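Local coordinates for protein putative glycosidase ph117-related (Bacteroides thetaiotaomicron, PDB 5A7V) that probably hydrolyses or phosphorolyses beta-mannosidic linkages as a GH130 family enzyme, and binds mannose in its pocket, at residues A[159-164]-A[182-187]. Residues are numbered along the deposited sequence; the frame is centred on the assembly and turned at random. Where two conformers were deposited one is given.
Sequences MTYTQW and WTKHGP. With BMA (beta-D-mannopyranose), chain C; MAN (alpha-D-mannopyranose), chain D.
M159, in one of its two conformers, lies over one face of the W182 indole. In that conformer CE stands 3.6 Å from the centroid of the six-membered ring, 9° off the normal, in a CH-pi contact. SD sits farther out above the same face, at 5.0 Å from that centroid, so the pair is also a Met-aromatic contact. The bend at chi3 (-66°) turns the methyl back onto the ring, and CB touches CZ3. F128 meets W182 and Y161 edge-to-face. On W164, at the end of strand 157-164, C6 of the mannose, modelled as both the alpha and the beta anomer, lies over the ring centre.

Y161 OH lies against the aliphatic chain of K184, 3.8 Å from its CG. One water joins the strands: it donates to Y161 OH and accepts from G186 N, both at 2.8 Å. Farther on, Q163 OE1 rests against the P187 ring, 3.4 Å from CG; it is buried with no polar partner in the model.

The strands 157-164 and 183-187 are not neighbours; strand 169-176 runs between them in a four-stranded antiparallel sheet, one blade of the five-bladed beta-propeller known for GH130.

E139 OE2 takes Y161 OH and Q163 NE2, while OE1 pairs with K184 NZ. The lysine would probably keep this carboxylate ionised. Across the two segments the contact is van der Waals and CH-pi, plus one water bridge; the polar ends of Y161, Q163 and K184 gather at E139.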
loop_
_atom_site.group_PDB
_atom_site.type_symbol
_atom_site.label_atom_id
_atom_site.label_comp_id
_atom_site.label_asym_id
_atom_site.label_seq_id
_atom_site.Cartn_x
_atom_site.Cartn_y
_atom_site.Cartn_z
ATOM N N MET A 159 -10.078 3.311 -5.813
ATOM C CA MET A 159 -8.908 2.389 -5.814
ATOM C C MET A 159 -7.818 2.988 -6.669
ATOM O O MET A 159 -8.040 3.313 -7.854
ATOM C CB MET A 159 -9.253 1.049 -6.460
ATOM C CG MET A 159 -8.090 0.053 -6.513
ATOM S SD MET A 159 -8.266 -1.297 -7.672
ATOM C CE MET A 159 -9.639 -2.162 -6.915
ATOM N N THR A 160 -6.614 3.095 -6.091
ATOM C CA THR A 160 -5.421 3.346 -6.883
ATOM C C THR A 160 -4.693 1.967 -7.045
ATOM O O THR A 160 -4.730 1.128 -6.142
ATOM C CB THR A 160 -4.485 4.328 -6.200
ATOM O OG1 THR A 160 -4.008 3.765 -4.978
ATOM C CG2 THR A 160 -5.172 5.682 -5.900
ATOM N N TYR A 161 -4.154 1.730 -8.208
ATOM C CA TYR A 161 -3.457 0.439 -8.471
ATOM C C TYR A 161 -2.494 0.612 -9.628
ATOM O O TYR A 161 -2.464 1.663 -10.275
ATOM C CB TYR A 161 -4.501 -0.653 -8.755
ATOM C CG TYR A 161 -5.201 -0.549 -10.101
ATOM C CD1 TYR A 161 -6.282 0.356 -10.285
ATOM C CD2 TYR A 161 -4.844 -1.344 -11.122
ATOM C CE1 TYR A 161 -6.904 0.482 -11.487
ATOM C CE2 TYR A 161 -5.450 -1.261 -12.372
ATOM C CZ TYR A 161 -6.536 -0.334 -12.562
ATOM O OH TYR A 161 -7.214 -0.302 -13.781
ATOM N N THR A 162 -1.636 -0.409 -9.843
ATOM C CA THR A 162 -0.726 -0.394 -10.962
ATOM C C THR A 162 -1.238 -1.230 -12.139
ATOM O O THR A 162 -1.599 -2.412 -11.950
ATOM C CB THR A 162 0.641 -1.004 -10.556
ATOM O OG1 THR A 162 1.050 -0.408 -9.328
ATOM C CG2 THR A 162 1.661 -0.719 -11.626
ATOM N N GLN A 163 -1.236 -0.638 -13.327
ATOM C CA GLN A 163 -1.446 -1.363 -14.566
ATOM C C GLN A 163 -0.090 -1.874 -15.040
ATOM O O GLN A 163 0.836 -1.073 -15.166
ATOM C CB GLN A 163 -2.067 -0.423 -15.638
ATOM C CG GLN A 163 -3.365 0.199 -15.208
ATOM C CD GLN A 163 -3.881 1.140 -16.264
ATOM O OE1 GLN A 163 -3.228 2.143 -16.608
ATOM N NE2 GLN A 163 -5.060 0.874 -16.748
ATOM N N TRP A 164 -0.007 -3.153 -15.378
ATOM C CA TRP A 164 1.254 -3.707 -15.828
ATOM C C TRP A 164 1.075 -4.488 -17.124
ATOM O O TRP A 164 0.362 -5.512 -17.176
ATOM C CB TRP A 164 1.899 -4.565 -14.732
ATOM C CG TRP A 164 3.236 -5.209 -15.003
ATOM C CD1 TRP A 164 3.552 -6.498 -14.711
ATOM C CD2 TRP A 164 4.414 -4.613 -15.564
ATOM N NE1 TRP A 164 4.872 -6.740 -14.991
ATOM C CE2 TRP A 164 5.441 -5.605 -15.519
ATOM C CE3 TRP A 164 4.741 -3.340 -16.051
ATOM C CZ2 TRP A 164 6.749 -5.369 -15.956
ATOM C CZ3 TRP A 164 6.062 -3.105 -16.466
ATOM C CH2 TRP A 164 7.056 -4.110 -16.409
ATOM N N TRP A 182 -16.524 -2.633 -10.667
ATOM C CA TRP A 182 -15.507 -1.591 -10.770
ATOM C C TRP A 182 -15.509 -0.953 -12.158
ATOM O O TRP A 182 -15.493 -1.651 -13.183
ATOM C CB TRP A 182 -14.102 -2.168 -10.475
ATOM C CG TRP A 182 -13.908 -2.567 -9.072
ATOM C CD1 TRP A 182 -14.045 -3.818 -8.555
ATOM C CD2 TRP A 182 -13.501 -1.727 -7.996
ATOM N NE1 TRP A 182 -13.774 -3.812 -7.195
ATOM C CE2 TRP A 182 -13.424 -2.536 -6.835
ATOM C CE3 TRP A 182 -13.195 -0.366 -7.893
ATOM C CZ2 TRP A 182 -13.068 -2.016 -5.588
ATOM C CZ3 TRP A 182 -12.858 0.152 -6.680
ATOM C CH2 TRP A 182 -12.821 -0.666 -5.517
ATOM N N THR A 183 -15.414 0.376 -12.186
ATOM C CA THR A 183 -15.196 1.107 -13.449
ATOM C C THR A 183 -13.731 1.570 -13.483
ATOM O O THR A 183 -13.294 2.235 -12.533
ATOM C CB THR A 183 -16.163 2.284 -13.607
ATOM O OG1 THR A 183 -17.500 1.798 -13.572
ATOM C CG2 THR A 183 -15.845 3.046 -14.878
ATOM N N LYS A 184 -13.033 1.196 -14.569
ATOM C CA LYS A 184 -11.621 1.554 -14.797
ATOM C C LYS A 184 -11.587 2.913 -15.488
ATOM O O LYS A 184 -12.180 3.096 -16.549
ATOM C CB LYS A 184 -10.905 0.499 -15.649
ATOM C CG LYS A 184 -10.803 -0.839 -14.934
ATOM C CD LYS A 184 -10.116 -1.875 -15.831
ATOM C CE LYS A 184 -10.146 -3.241 -15.196
ATOM N NZ LYS A 184 -9.487 -4.238 -16.093
ATOM N N HIS A 185 -10.890 3.862 -14.869
ATOM C CA HIS A 185 -10.757 5.211 -15.426
ATOM C C HIS A 185 -9.436 5.467 -16.128
ATOM O O HIS A 185 -9.259 6.513 -16.755
ATOM C CB HIS A 185 -11.052 6.285 -14.393
ATOM C CG HIS A 185 -12.491 6.350 -14.025
ATOM N ND1 HIS A 185 -13.341 7.237 -14.630
ATOM C CD2 HIS A 185 -13.237 5.633 -13.155
ATOM C CE1 HIS A 185 -14.554 7.064 -14.154
ATOM N NE2 HIS A 185 -14.516 6.122 -13.237
ATOM N N GLY A 186 -8.523 4.518 -16.059
ATOM C CA GLY A 186 -7.215 4.647 -16.698
ATOM C C GLY A 186 -6.165 5.351 -15.828
ATOM O O GLY A 186 -6.399 5.657 -14.653
ATOM N N PRO A 187 -4.993 5.587 -16.425
ATOM C CA PRO A 187 -3.891 6.230 -15.696
ATOM C C PRO A 187 -4.296 7.520 -14.994
ATOM O O PRO A 187 -4.959 8.406 -15.594
ATOM C CB PRO A 187 -2.838 6.438 -16.792
ATOM C CG PRO A 187 -3.103 5.339 -17.785
ATOM C CD PRO A 187 -4.614 5.204 -17.808
HETATM C C1 BMA C . 8.303 -4.706 -9.879
HETATM C C2 BMA C . 7.491 -5.258 -8.702
HETATM C C3 BMA C . 6.491 -6.263 -9.227
HETATM C C4 BMA C . 5.653 -5.644 -10.328
HETATM C C5 BMA C . 6.520 -4.906 -11.355
HETATM C C6 BMA C . 5.700 -4.138 -12.375
HETATM O O1 BMA C . 9.330 -3.786 -9.546
HETATM O O2 BMA C . 6.761 -4.206 -8.058
HETATM O O3 BMA C . 5.629 -6.825 -8.165
HETATM O O4 BMA C . 4.931 -6.711 -10.963
HETATM O O5 BMA C . 7.438 -3.967 -10.748
HETATM O O6 BMA C . 4.839 -3.163 -11.778
HETATM C C1 MAN D . 8.240 -4.639 -10.033
HETATM C C2 MAN D . 7.600 -4.929 -8.742
HETATM C C3 MAN D . 6.597 -6.015 -9.061
HETATM C C4 MAN D . 5.642 -5.680 -10.199
HETATM C C5 MAN D . 6.384 -5.117 -11.398
HETATM C C6 MAN D . 5.482 -4.336 -12.331
HETATM O O1 MAN D . 9.115 -5.579 -10.529
HETATM O O2 MAN D . 6.860 -3.830 -8.224
HETATM O O3 MAN D . 5.777 -6.364 -7.937
HETATM O O4 MAN D . 4.946 -6.869 -10.616
HETATM O O5 MAN D . 7.393 -4.204 -11.014
HETATM O O6 MAN D . 4.826 -3.239 -11.686
HETATM O O HOH W 1 -8.120 2.219 -14.455
#